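Local coordinates for muramidase (Sodiomyces alcalophilus, PDB 6ZM8), which hydrolyses the glycan backbone of bacterial peptidoglycan as a fungal muramidase (lysozyme) of glycoside hydrolase family 25, at residues F5-A19 against A41-F54. Sequence-based numbering, arbitrary orientation.
Sequences FDISGWQPTTDFARA and AFSRQYTGATQNGF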
loop_
_atom_site.group_PDB
_atom_site.type_symbol
_atom_site.label_atom_id
_atom_site.label_comp_id
_atom_site.label_asym_id
_atom_site.label_seq_id
_atom_site.Cartn_x
_atom_site.Cartn_y
_atom_site.Cartn_z
ATOM N N PHE A 5 -7.124 -4.061 -7.564
ATOM C CA PHE A 5 -6.254 -3.267 -8.422
ATOM C C PHE A 5 -5.781 -2.031 -7.647
ATOM O O PHE A 5 -6.157 -1.813 -6.499
ATOM C CB PHE A 5 -6.931 -2.940 -9.777
ATOM C CG PHE A 5 -8.093 -1.977 -9.769
ATOM C CD1 PHE A 5 -9.334 -2.310 -9.223
ATOM C CD2 PHE A 5 -7.967 -0.740 -10.377
ATOM C CE1 PHE A 5 -10.408 -1.443 -9.300
ATOM C CE2 PHE A 5 -9.043 0.136 -10.475
ATOM C CZ PHE A 5 -10.270 -0.230 -9.948
ATOM N N ASP A 6 -4.926 -1.241 -8.295
ATOM C CA ASP A 6 -4.499 0.019 -7.699
ATOM C C ASP A 6 -4.244 1.033 -8.806
ATOM O O ASP A 6 -3.938 0.691 -9.949
ATOM C CB ASP A 6 -3.271 -0.135 -6.766
ATOM C CG ASP A 6 -2.050 -0.672 -7.479
ATOM O OD1 ASP A 6 -1.368 0.153 -8.151
ATOM O OD2 ASP A 6 -1.792 -1.896 -7.389
ATOM N N ILE A 7 -4.430 2.284 -8.415
ATOM C CA ILE A 7 -4.389 3.441 -9.319
ATOM C C ILE A 7 -3.768 4.633 -8.592
ATOM O O ILE A 7 -3.712 4.713 -7.359
ATOM C CB ILE A 7 -5.798 3.796 -9.837
ATOM C CG1 ILE A 7 -6.749 4.134 -8.671
ATOM C CG2 ILE A 7 -6.347 2.691 -10.735
ATOM C CD1 ILE A 7 -8.192 4.336 -9.096
ATOM N N SER A 8 -3.348 5.583 -9.422
ATOM C CA SER A 8 -2.802 6.860 -8.968
ATOM C C SER A 8 -3.259 7.937 -9.932
ATOM O O SER A 8 -4.074 7.698 -10.839
ATOM C CB SER A 8 -1.286 6.816 -8.904
ATOM O OG SER A 8 -0.750 6.790 -10.216
ATOM N N GLY A 9 -2.702 9.139 -9.788
ATOM C CA GLY A 9 -2.988 10.210 -10.744
ATOM C C GLY A 9 -2.431 9.927 -12.120
ATOM O O GLY A 9 -2.722 10.723 -13.050
ATOM N N TRP A 10 -1.659 8.888 -12.333
ATOM C CA TRP A 10 -1.235 8.491 -13.671
ATOM C C TRP A 10 -2.422 8.042 -14.525
ATOM O O TRP A 10 -2.329 8.119 -15.739
ATOM C CB TRP A 10 -0.193 7.360 -13.551
ATOM C CG TRP A 10 0.629 7.101 -14.750
ATOM C CD1 TRP A 10 0.463 6.075 -15.638
ATOM C CD2 TRP A 10 1.740 7.857 -15.212
ATOM N NE1 TRP A 10 1.385 6.157 -16.641
ATOM C CE2 TRP A 10 2.173 7.253 -16.413
ATOM C CE3 TRP A 10 2.389 9.001 -14.773
ATOM C CZ2 TRP A 10 3.236 7.738 -17.150
ATOM C CZ3 TRP A 10 3.475 9.475 -15.504
ATOM C CH2 TRP A 10 3.888 8.835 -16.665
ATOM N N GLN A 11 -3.488 7.527 -13.893
ATOM C CA GLN A 11 -4.650 6.981 -14.607
ATOM C C GLN A 11 -5.699 8.057 -14.751
ATOM O O GLN A 11 -6.336 8.415 -13.763
ATOM C CB GLN A 11 -5.260 5.805 -13.835
ATOM C CG GLN A 11 -4.516 4.497 -14.010
ATOM C CD GLN A 11 -3.163 4.462 -13.400
ATOM O OE1 GLN A 11 -3.004 4.627 -12.201
ATOM N NE2 GLN A 11 -2.190 4.170 -14.272
ATOM N N PRO A 12 -6.028 8.510 -15.968
ATOM C CA PRO A 12 -7.042 9.533 -16.134
ATOM C C PRO A 12 -8.412 9.006 -15.796
ATOM O O PRO A 12 -9.244 9.810 -15.451
ATOM C CB PRO A 12 -6.966 9.915 -17.634
ATOM C CG PRO A 12 -6.355 8.702 -18.297
ATOM C CD PRO A 12 -5.404 8.163 -17.265
ATOM N N THR A 13 -8.680 7.731 -16.043
ATOM C CA THR A 13 -10.028 7.166 -16.172
ATOM C C THR A 13 -10.121 5.882 -15.351
ATOM O O THR A 13 -9.394 4.941 -15.652
ATOM C CB THR A 13 -10.392 6.980 -17.684
ATOM O OG1 THR A 13 -9.979 8.167 -18.412
ATOM C CG2 THR A 13 -11.850 6.634 -17.825
ATOM N N THR A 14 -11.141 5.829 -14.456
ATOM C CA THR A 14 -11.514 4.585 -13.798
ATOM C C THR A 14 -13.021 4.551 -13.638
ATOM O O THR A 14 -13.596 5.347 -12.907
ATOM C CB THR A 14 -10.849 4.363 -12.427
ATOM O OG1 THR A 14 -9.443 4.591 -12.514
ATOM C CG2 THR A 14 -11.129 2.974 -11.943
ATOM N N ASP A 15 -13.660 3.647 -14.360
ATOM C CA ASP A 15 -15.108 3.382 -14.252
ATOM C C ASP A 15 -15.294 2.269 -13.245
ATOM O O ASP A 15 -15.008 1.096 -13.539
ATOM C CB ASP A 15 -15.650 3.042 -15.615
ATOM C CG ASP A 15 -17.122 2.691 -15.639
ATOM O OD1 ASP A 15 -17.680 2.370 -14.621
ATOM O OD2 ASP A 15 -17.658 2.647 -16.773
ATOM N N PHE A 16 -15.650 2.626 -12.031
ATOM C CA PHE A 16 -15.704 1.626 -10.948
ATOM C C PHE A 16 -16.885 0.661 -11.081
ATOM O O PHE A 16 -16.801 -0.453 -10.613
ATOM C CB PHE A 16 -15.692 2.296 -9.574
ATOM C CG PHE A 16 -14.368 2.928 -9.250
ATOM C CD1 PHE A 16 -13.353 2.162 -8.675
ATOM C CD2 PHE A 16 -14.114 4.266 -9.534
ATOM C CE1 PHE A 16 -12.127 2.790 -8.374
ATOM C CE2 PHE A 16 -12.922 4.886 -9.221
ATOM C CZ PHE A 16 -11.949 4.146 -8.637
ATOM N N ALA A 17 -17.979 1.092 -11.735
ATOM C CA ALA A 17 -19.049 0.128 -12.015
ATOM C C ALA A 17 -18.514 -0.979 -12.942
ATOM O O ALA A 17 -18.789 -2.183 -12.718
ATOM C CB ALA A 17 -20.240 0.832 -12.631
ATOM N N ARG A 18 -17.772 -0.587 -13.967
ATOM C CA ARG A 18 -17.161 -1.556 -14.872
ATOM C C ARG A 18 -16.166 -2.458 -14.121
ATOM O O ARG A 18 -16.109 -3.669 -14.337
ATOM C CB ARG A 18 -16.473 -0.834 -16.038
ATOM C CG ARG A 18 -15.636 -1.718 -16.951
ATOM C CD ARG A 18 -14.964 -0.889 -18.053
ATOM N NE ARG A 18 -13.856 -1.652 -18.648
ATOM C CZ ARG A 18 -13.009 -1.215 -19.571
ATOM N NH1 ARG A 18 -12.020 -2.003 -19.981
ATOM N NH2 ARG A 18 -13.130 0.024 -20.022
ATOM N N ALA A 19 -15.365 -1.853 -13.231
ATOM C CA ALA A 19 -14.413 -2.645 -12.452
ATOM C C ALA A 19 -15.142 -3.662 -11.577
ATOM O O ALA A 19 -14.699 -4.823 -11.465
ATOM C CB ALA A 19 -13.542 -1.731 -11.635
ATOM N N ALA A 41 -5.939 13.375 -8.101
ATOM C CA ALA A 41 -6.945 12.387 -8.517
ATOM C C ALA A 41 -7.567 11.644 -7.338
ATOM O O ALA A 41 -8.578 10.993 -7.509
ATOM C CB ALA A 41 -6.307 11.382 -9.455
ATOM N N PHE A 42 -6.946 11.744 -6.155
ATOM C CA PHE A 42 -7.353 10.878 -5.037
ATOM C C PHE A 42 -8.838 11.004 -4.735
ATOM O O PHE A 42 -9.533 10.004 -4.568
ATOM C CB PHE A 42 -6.503 11.206 -3.798
ATOM C CG PHE A 42 -6.972 10.456 -2.587
ATOM C CD1 PHE A 42 -6.520 9.168 -2.372
ATOM C CD2 PHE A 42 -7.861 11.031 -1.698
ATOM C CE1 PHE A 42 -6.979 8.442 -1.264
ATOM C CE2 PHE A 42 -8.306 10.300 -0.594
ATOM C CZ PHE A 42 -7.845 9.030 -0.382
ATOM N N SER A 43 -9.355 12.228 -4.608
ATOM C CA SER A 43 -10.746 12.369 -4.170
ATOM C C SER A 43 -11.723 11.776 -5.198
ATOM O O SER A 43 -12.666 11.040 -4.796
ATOM C CB SER A 43 -11.069 13.810 -3.920
ATOM O OG SER A 43 -10.268 14.314 -2.879
ATOM N N ARG A 44 -11.524 12.026 -6.491
ATOM C CA ARG A 44 -12.408 11.447 -7.517
ATOM C C ARG A 44 -12.351 9.931 -7.421
ATOM O O ARG A 44 -13.372 9.251 -7.539
ATOM C CB ARG A 44 -12.018 11.930 -8.910
ATOM C CG ARG A 44 -12.489 11.101 -10.091
ATOM C CD ARG A 44 -11.921 11.585 -11.410
ATOM N NE ARG A 44 -10.482 11.483 -11.620
ATOM C CZ ARG A 44 -9.810 10.354 -11.961
ATOM N NH1 ARG A 44 -8.511 10.462 -12.155
ATOM N NH2 ARG A 44 -10.417 9.175 -12.100
ATOM N N GLN A 45 -11.151 9.396 -7.273
ATOM C CA GLN A 45 -10.979 7.937 -7.285
ATOM C C GLN A 45 -11.584 7.297 -6.042
ATOM O O GLN A 45 -12.285 6.287 -6.144
ATOM C CB GLN A 45 -9.486 7.624 -7.428
ATOM C CG GLN A 45 -8.936 7.994 -8.808
ATOM C CD GLN A 45 -7.430 7.925 -8.897
ATOM O OE1 GLN A 45 -6.724 8.146 -7.909
ATOM N NE2 GLN A 45 -6.926 7.681 -10.094
ATOM N N TYR A 46 -11.298 7.869 -4.882
ATOM C CA TYR A 46 -11.770 7.273 -3.613
ATOM C C TYR A 46 -13.283 7.363 -3.541
ATOM O O TYR A 46 -13.961 6.408 -3.104
ATOM C CB TYR A 46 -11.071 7.976 -2.454
ATOM C CG TYR A 46 -11.038 7.214 -1.137
ATOM C CD1 TYR A 46 -12.047 7.299 -0.223
ATOM C CD2 TYR A 46 -9.930 6.455 -0.800
ATOM C CE1 TYR A 46 -11.940 6.724 1.037
ATOM C CE2 TYR A 46 -9.805 5.864 0.440
ATOM C CZ TYR A 46 -10.790 6.032 1.376
ATOM O OH TYR A 46 -10.666 5.516 2.662
ATOM N N THR A 47 -13.859 8.483 -3.974
ATOM C CA THR A 47 -15.322 8.621 -4.047
ATOM C C THR A 47 -15.930 7.626 -5.026
ATOM O O THR A 47 -16.938 6.988 -4.688
ATOM C CB THR A 47 -15.689 10.058 -4.384
ATOM O OG1 THR A 47 -15.196 10.953 -3.401
ATOM C CG2 THR A 47 -17.156 10.264 -4.545
ATOM N N GLY A 48 -15.346 7.490 -6.207
ATOM C CA GLY A 48 -15.884 6.536 -7.179
ATOM C C GLY A 48 -15.857 5.110 -6.644
ATOM O O GLY A 48 -16.789 4.325 -6.818
ATOM N N ALA A 49 -14.759 4.764 -5.962
ATOM C CA ALA A 49 -14.678 3.421 -5.364
ATOM C C ALA A 49 -15.799 3.232 -4.345
ATOM O O ALA A 49 -16.485 2.206 -4.310
ATOM C CB ALA A 49 -13.309 3.251 -4.728
ATOM N N THR A 50 -15.959 4.226 -3.467
ATOM C CA THR A 50 -16.958 4.150 -2.404
ATOM C C THR A 50 -18.355 3.915 -3.001
ATOM O O THR A 50 -19.121 3.082 -2.524
ATOM C CB THR A 50 -16.947 5.413 -1.559
ATOM O OG1 THR A 50 -15.629 5.639 -1.036
ATOM C CG2 THR A 50 -17.905 5.308 -0.385
ATOM N N GLN A 51 -18.692 4.706 -4.018
ATOM C CA GLN A 51 -20.038 4.734 -4.595
ATOM C C GLN A 51 -20.360 3.477 -5.389
ATOM O O GLN A 51 -21.514 3.286 -5.768
ATOM C CB GLN A 51 -20.189 5.967 -5.484
ATOM C CG GLN A 51 -20.187 7.244 -4.679
ATOM C CD GLN A 51 -20.190 8.403 -5.661
ATOM O OE1 GLN A 51 -19.857 8.275 -6.847
ATOM N NE2 GLN A 51 -20.508 9.578 -5.169
ATOM N N ASN A 52 -19.375 2.665 -5.700
ATOM C CA ASN A 52 -19.548 1.489 -6.569
ATOM C C ASN A 52 -19.190 0.193 -5.861
ATOM O O ASN A 52 -18.925 -0.826 -6.493
ATOM C CB ASN A 52 -18.785 1.681 -7.866
ATOM C CG ASN A 52 -19.426 2.728 -8.729
ATOM O OD1 ASN A 52 -20.438 2.456 -9.369
ATOM N ND2 ASN A 52 -18.932 3.955 -8.686
ATOM N N GLY A 53 -19.296 0.193 -4.537
ATOM C CA GLY A 53 -19.265 -1.051 -3.774
ATOM C C GLY A 53 -17.878 -1.588 -3.491
ATOM O O GLY A 53 -17.779 -2.735 -3.045
ATOM N N PHE A 54 -16.837 -0.815 -3.712
ATOM C CA PHE A 54 -15.485 -1.277 -3.410
ATOM C C PHE A 54 -15.136 -1.156 -1.931
ATOM O O PHE A 54 -15.508 -0.230 -1.232
ATOM C CB PHE A 54 -14.456 -0.478 -4.215
ATOM C CG PHE A 54 -14.286 -1.042 -5.587
ATOM C CD1 PHE A 54 -15.182 -0.759 -6.608
ATOM C CD2 PHE A 54 -13.284 -1.971 -5.849
ATOM C CE1 PHE A 54 -15.103 -1.420 -7.832
ATOM C CE2 PHE A 54 -13.211 -2.628 -7.063
ATOM C CZ PHE A 54 -14.133 -2.357 -8.049
HETATM O O HOH W 1 -8.563 7.176 -12.487
HETATM O O HOH W 2 -12.889 7.609 -11.453
#
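The ring of F16 lies flat on helix 42-51 of this TIM-barrel-like GH25 fold, where the strand 2-7, its following loop and the start of helix 16-22 pack against the helix leading into strand 55-61. One face of the ring rests on the backbone at G48 and A49, with F16 CD2 3.5 Å from G48 C, and A49 CB makes a CH-pi contact with that same face. T14 CG2 sits over the opposite face, so the phenyl is sandwiched. With CG anti to the carbonyl carbon (chi1 -70°), F16 reaches down onto the helix and turns an edge toward the F54 face, the planes at 69°. The F5 edge also meets F54 in an offset edge-to-face pair, completing an aromatic cluster, while A19 CB approaches F54 CZ to 3.7 Å. An alanine in place of F16 would probably open a gap between T14 and the helix at G48 and A49 and deprive F54 of an edge-to-face partner. Beyond F16, N52 CB touches F16 CB, and its amide is steadied by a bond from N52 ND2 to G48 O.

At the other end the contact turns polar. I7 CD1 packs against the Q45 side chain, whose extended chain carries NE2 to S8 O at 2.9 Å; the bond is straight (169°) but enters from above the carbonyl plane, opposite the turn-closing Q11 N. A water joins Q45 NE2, Q11 O, T14 OG1 and R44 NH2. The R44 guanidinium lays one face under P12 O, and a second water, in its plane, links R44 NH2 to T14 O, 2.8 Å from the water oxygen.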